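Local coordinates for uncharacterized protein (Bacteroides thetaiotaomicron, PDB 3KZT), which is of unknown function but carries a DUF3828 domain, in which helices pack against a four-stranded antiparallel sheet, and is probably a lipoprotein, at residues A78-D86 and E118-R126. Residues are numbered along the deposited sequence; the frame is centred on the assembly and turned at random. Where two conformers were deposited one is given.
Sequences ADPIIRAQD and ERAVSIPVR. With SO4 (sulfate ion), chain F; EDO (1,2-ethanediol), chain D; SO4 (sulfate ion), chain E.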
loop_
_atom_site.group_PDB
_atom_site.type_symbol
_atom_site.label_atom_id
_atom_site.label_comp_id
_atom_site.label_asym_id
_atom_site.label_seq_id
_atom_site.Cartn_x
_atom_site.Cartn_y
_atom_site.Cartn_z
ATOM N N ALA A 78 -3.762 3.662 -21.536
ATOM C CA ALA A 78 -3.936 3.709 -20.100
ATOM C C ALA A 78 -3.833 2.303 -19.545
ATOM O O ALA A 78 -3.978 1.323 -20.277
ATOM C CB ALA A 78 -5.281 4.321 -19.763
ATOM N N ASP A 79 -3.551 2.216 -18.252
ATOM C CA ASP A 79 -3.455 0.946 -17.569
ATOM C C ASP A 79 -4.919 0.495 -17.298
ATOM O O ASP A 79 -5.621 1.157 -16.540
ATOM C CB ASP A 79 -2.668 1.116 -16.262
ATOM C CG ASP A 79 -2.318 -0.201 -15.598
ATOM O OD1 ASP A 79 -3.015 -1.209 -15.805
ATOM O OD2 ASP A 79 -1.332 -0.217 -14.851
ATOM N N PRO A 80 -5.377 -0.620 -17.933
ATOM C CA PRO A 80 -6.761 -1.076 -17.677
ATOM C C PRO A 80 -7.073 -1.546 -16.207
ATOM O O PRO A 80 -8.255 -1.546 -15.808
ATOM C CB PRO A 80 -6.918 -2.248 -18.661
ATOM C CG PRO A 80 -5.559 -2.745 -18.841
ATOM C CD PRO A 80 -4.693 -1.540 -18.866
ATOM N N ILE A 81 -6.025 -1.929 -15.440
ATOM C CA ILE A 81 -6.188 -2.360 -14.044
ATOM C C ILE A 81 -6.687 -1.188 -13.175
ATOM O O ILE A 81 -7.605 -1.358 -12.383
ATOM C CB ILE A 81 -4.862 -2.939 -13.451
ATOM C CG1 ILE A 81 -4.443 -4.234 -14.185
ATOM C CG2 ILE A 81 -5.031 -3.257 -11.941
ATOM C CD1 ILE A 81 -3.056 -4.719 -13.818
ATOM N N ILE A 82 -6.076 -0.003 -13.361
ATOM C CA ILE A 82 -6.458 1.257 -12.631
ATOM C C ILE A 82 -7.301 2.270 -13.464
ATOM O O ILE A 82 -7.789 3.272 -12.903
ATOM C CB ILE A 82 -5.198 2.004 -12.013
ATOM C CG1 ILE A 82 -4.147 2.378 -13.076
ATOM C CG2 ILE A 82 -4.544 1.139 -10.943
ATOM C CD1 ILE A 82 -3.057 3.304 -12.584
ATOM N N ARG A 83 -7.480 2.003 -14.775
ATOM C CA ARG A 83 -8.157 2.933 -15.719
ATOM C C ARG A 83 -7.539 4.333 -15.634
ATOM O O ARG A 83 -8.240 5.342 -15.453
ATOM C CB ARG A 83 -9.675 2.949 -15.497
ATOM C CG ARG A 83 -10.319 1.645 -15.809
ATOM C CD ARG A 83 -11.798 1.714 -15.629
ATOM N NE ARG A 83 -12.441 0.467 -16.052
ATOM C CZ ARG A 83 -13.765 0.258 -16.126
ATOM N NH1 ARG A 83 -14.653 1.218 -15.795
ATOM N NH2 ARG A 83 -14.218 -0.936 -16.537
ATOM N N ALA A 84 -6.213 4.363 -15.731
ATOM C CA ALA A 84 -5.437 5.587 -15.607
ATOM C C ALA A 84 -4.028 5.313 -16.105
ATOM O O ALA A 84 -3.652 4.152 -16.283
ATOM C CB ALA A 84 -5.399 6.038 -14.175
ATOM N N GLN A 85 -3.270 6.376 -16.352
ATOM C CA GLN A 85 -1.849 6.257 -16.732
ATOM C C GLN A 85 -0.949 6.077 -15.504
ATOM O O GLN A 85 0.061 5.380 -15.564
ATOM C CB GLN A 85 -1.383 7.501 -17.480
ATOM C CG GLN A 85 -2.070 7.725 -18.820
ATOM C CD GLN A 85 -1.459 8.886 -19.619
ATOM O OE1 GLN A 85 -0.353 9.346 -19.331
ATOM N NE2 GLN A 85 -2.181 9.347 -20.631
ATOM N N ASP A 86 -1.303 6.762 -14.417
ATOM C CA ASP A 86 -0.529 6.773 -13.197
ATOM C C ASP A 86 -1.513 6.979 -12.031
ATOM O O ASP A 86 -2.706 7.273 -12.256
ATOM C CB ASP A 86 0.487 7.942 -13.281
ATOM C CG ASP A 86 1.705 7.759 -12.398
ATOM O OD1 ASP A 86 1.711 6.899 -11.480
ATOM O OD2 ASP A 86 2.678 8.501 -12.625
ATOM N N GLU A 118 -10.882 15.336 -10.258
ATOM C CA GLU A 118 -11.316 14.191 -9.439
ATOM C C GLU A 118 -12.264 13.290 -10.236
ATOM O O GLU A 118 -13.224 13.782 -10.827
ATOM C CB GLU A 118 -12.005 14.686 -8.154
ATOM C CG GLU A 118 -12.529 13.585 -7.234
ATOM C CD GLU A 118 -13.165 14.102 -5.969
ATOM O OE1 GLU A 118 -12.637 15.041 -5.351
ATOM O OE2 GLU A 118 -14.202 13.534 -5.577
ATOM N N ARG A 119 -11.984 11.989 -10.237
ATOM C CA ARG A 119 -12.704 11.014 -11.070
ATOM C C ARG A 119 -13.014 9.711 -10.293
ATOM O O ARG A 119 -12.102 9.074 -9.752
ATOM C CB ARG A 119 -11.849 10.715 -12.317
ATOM C CG ARG A 119 -12.471 9.735 -13.297
ATOM C CD ARG A 119 -11.870 9.848 -14.682
ATOM N NE ARG A 119 -10.429 9.535 -14.725
ATOM C CZ ARG A 119 -9.883 8.303 -14.786
ATOM N NH1 ARG A 119 -10.642 7.176 -14.801
ATOM N NH2 ARG A 119 -8.539 8.178 -14.838
ATOM N N ALA A 120 -14.297 9.337 -10.239
ATOM C CA ALA A 120 -14.723 8.075 -9.614
ATOM C C ALA A 120 -14.405 6.934 -10.596
ATOM O O ALA A 120 -14.872 6.962 -11.731
ATOM C CB ALA A 120 -16.195 8.111 -9.319
ATOM N N VAL A 121 -13.588 5.968 -10.165
ATOM C CA VAL A 121 -13.204 4.802 -11.000
ATOM C C VAL A 121 -13.904 3.563 -10.426
ATOM O O VAL A 121 -13.972 3.413 -9.198
ATOM C CB VAL A 121 -11.681 4.611 -11.027
ATOM C CG1 VAL A 121 -11.302 3.433 -11.921
ATOM C CG2 VAL A 121 -11.001 5.892 -11.542
ATOM N N SER A 122 -14.432 2.709 -11.331
ATOM C CA SER A 122 -15.172 1.499 -10.967
ATOM C C SER A 122 -14.875 0.372 -11.982
ATOM O O SER A 122 -15.457 0.347 -13.072
ATOM C CB SER A 122 -16.668 1.813 -10.919
ATOM O OG SER A 122 -17.423 0.667 -10.616
ATOM N N ILE A 123 -13.959 -0.548 -11.608
ATOM C CA ILE A 123 -13.551 -1.681 -12.453
ATOM C C ILE A 123 -14.252 -2.989 -11.995
ATOM O O ILE A 123 -14.004 -3.454 -10.861
ATOM C CB ILE A 123 -11.979 -1.933 -12.396
ATOM C CG1 ILE A 123 -11.180 -0.650 -12.704
ATOM C CG2 ILE A 123 -11.574 -3.053 -13.370
ATOM C CD1 ILE A 123 -10.728 0.115 -11.460
ATOM N N PRO A 124 -15.141 -3.578 -12.853
ATOM C CA PRO A 124 -15.624 -4.915 -12.508
ATOM C C PRO A 124 -14.480 -5.924 -12.732
ATOM O O PRO A 124 -13.814 -5.860 -13.789
ATOM C CB PRO A 124 -16.765 -5.161 -13.513
ATOM C CG PRO A 124 -17.009 -3.832 -14.189
ATOM C CD PRO A 124 -15.748 -3.097 -14.110
ATOM N N VAL A 125 -14.229 -6.793 -11.736
ATOM C CA VAL A 125 -13.201 -7.846 -11.828
ATOM C C VAL A 125 -13.818 -9.198 -11.424
ATOM O O VAL A 125 -14.646 -9.255 -10.497
ATOM C CB VAL A 125 -11.930 -7.517 -10.978
ATOM C CG1 VAL A 125 -11.408 -6.119 -11.318
ATOM C CG2 VAL A 125 -12.186 -7.651 -9.469
ATOM N N ARG A 126 -13.431 -10.267 -12.143
ATOM C CA ARG A 126 -13.924 -11.620 -11.903
ATOM C C ARG A 126 -12.816 -12.464 -11.257
ATOM O O ARG A 126 -11.653 -12.367 -11.661
ATOM C CB ARG A 126 -14.386 -12.262 -13.197
ATOM C CG ARG A 126 -15.390 -13.376 -12.971
ATOM C CD ARG A 126 -15.817 -14.026 -14.269
ATOM N NE ARG A 126 -14.884 -15.043 -14.758
ATOM C CZ ARG A 126 -15.009 -15.703 -15.925
ATOM N NH1 ARG A 126 -16.035 -15.450 -16.780
ATOM N NH2 ARG A 126 -14.093 -16.627 -16.261
HETATM S S SO4 F . -17.551 -1.133 -16.938
HETATM O O1 SO4 F . -16.637 -2.223 -17.287
HETATM O O2 SO4 F . -17.037 -0.384 -15.796
HETATM O O3 SO4 F . -18.858 -1.691 -16.593
HETATM O O4 SO4 F . -17.690 -0.232 -18.083
HETATM C C1 EDO D . -7.438 11.788 -14.725
HETATM O O1 EDO D . -8.690 12.237 -15.248
HETATM C C2 EDO D . -7.616 11.295 -13.293
HETATM O O2 EDO D . -8.188 12.307 -12.464
HETATM S S SO4 E . -19.819 -14.737 -16.234
HETATM O O1 SO4 E . -19.585 -16.168 -16.397
HETATM O O2 SO4 E . -20.112 -14.439 -14.828
HETATM O O3 SO4 E . -20.962 -14.344 -17.058
HETATM O O4 SO4 E . -18.632 -14.003 -16.668
HETATM O O HOH W 1 -14.800 3.683 -13.977
#
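R119 grips the carbonyl oxygen of R83 with both terminal nitrogens, NH2 at 2.9 Å and NH1 at 3.1 Å from R83 O. A bend at chi3 (62°) swings the guanidinium toward the loop with the acceptor near its plane, and R119 NE donates to an ethanediol. R83 sends its extended chain across the strand, antiparallel to the side chain of I123, with R83 NE 3.7 Å from I123 CG1 and one guanidinium face over I123 CA. R83 NH2 lies 2.8 Å from sulfate O1, R83 NH1 also donates to the ion, and a water joins NH1 to S122 N; both guests probably come from the crystallisation liquor. An arginine can fasten an irregular loop to a sheet by pairing its terminal nitrogens on one main-chain carbonyl; through R83 O, R119 so ties the loop after helix 63-75 to 119-130, an inner strand of the antiparallel sheet. V121 CG1 packs 3.7 Å from I82 O and I123 CD1 3.6 Å from I81 O, carbonyls hydrogen-bonded by Y109 and Y35 respectively. Within the loop, D79 OD1 accepts from I81 N (3.1 Å) in an Asx turn, and R83 and A84 both face D79 in a G1 beta bulge. Y38 hydrogen-bonds D79 OD2.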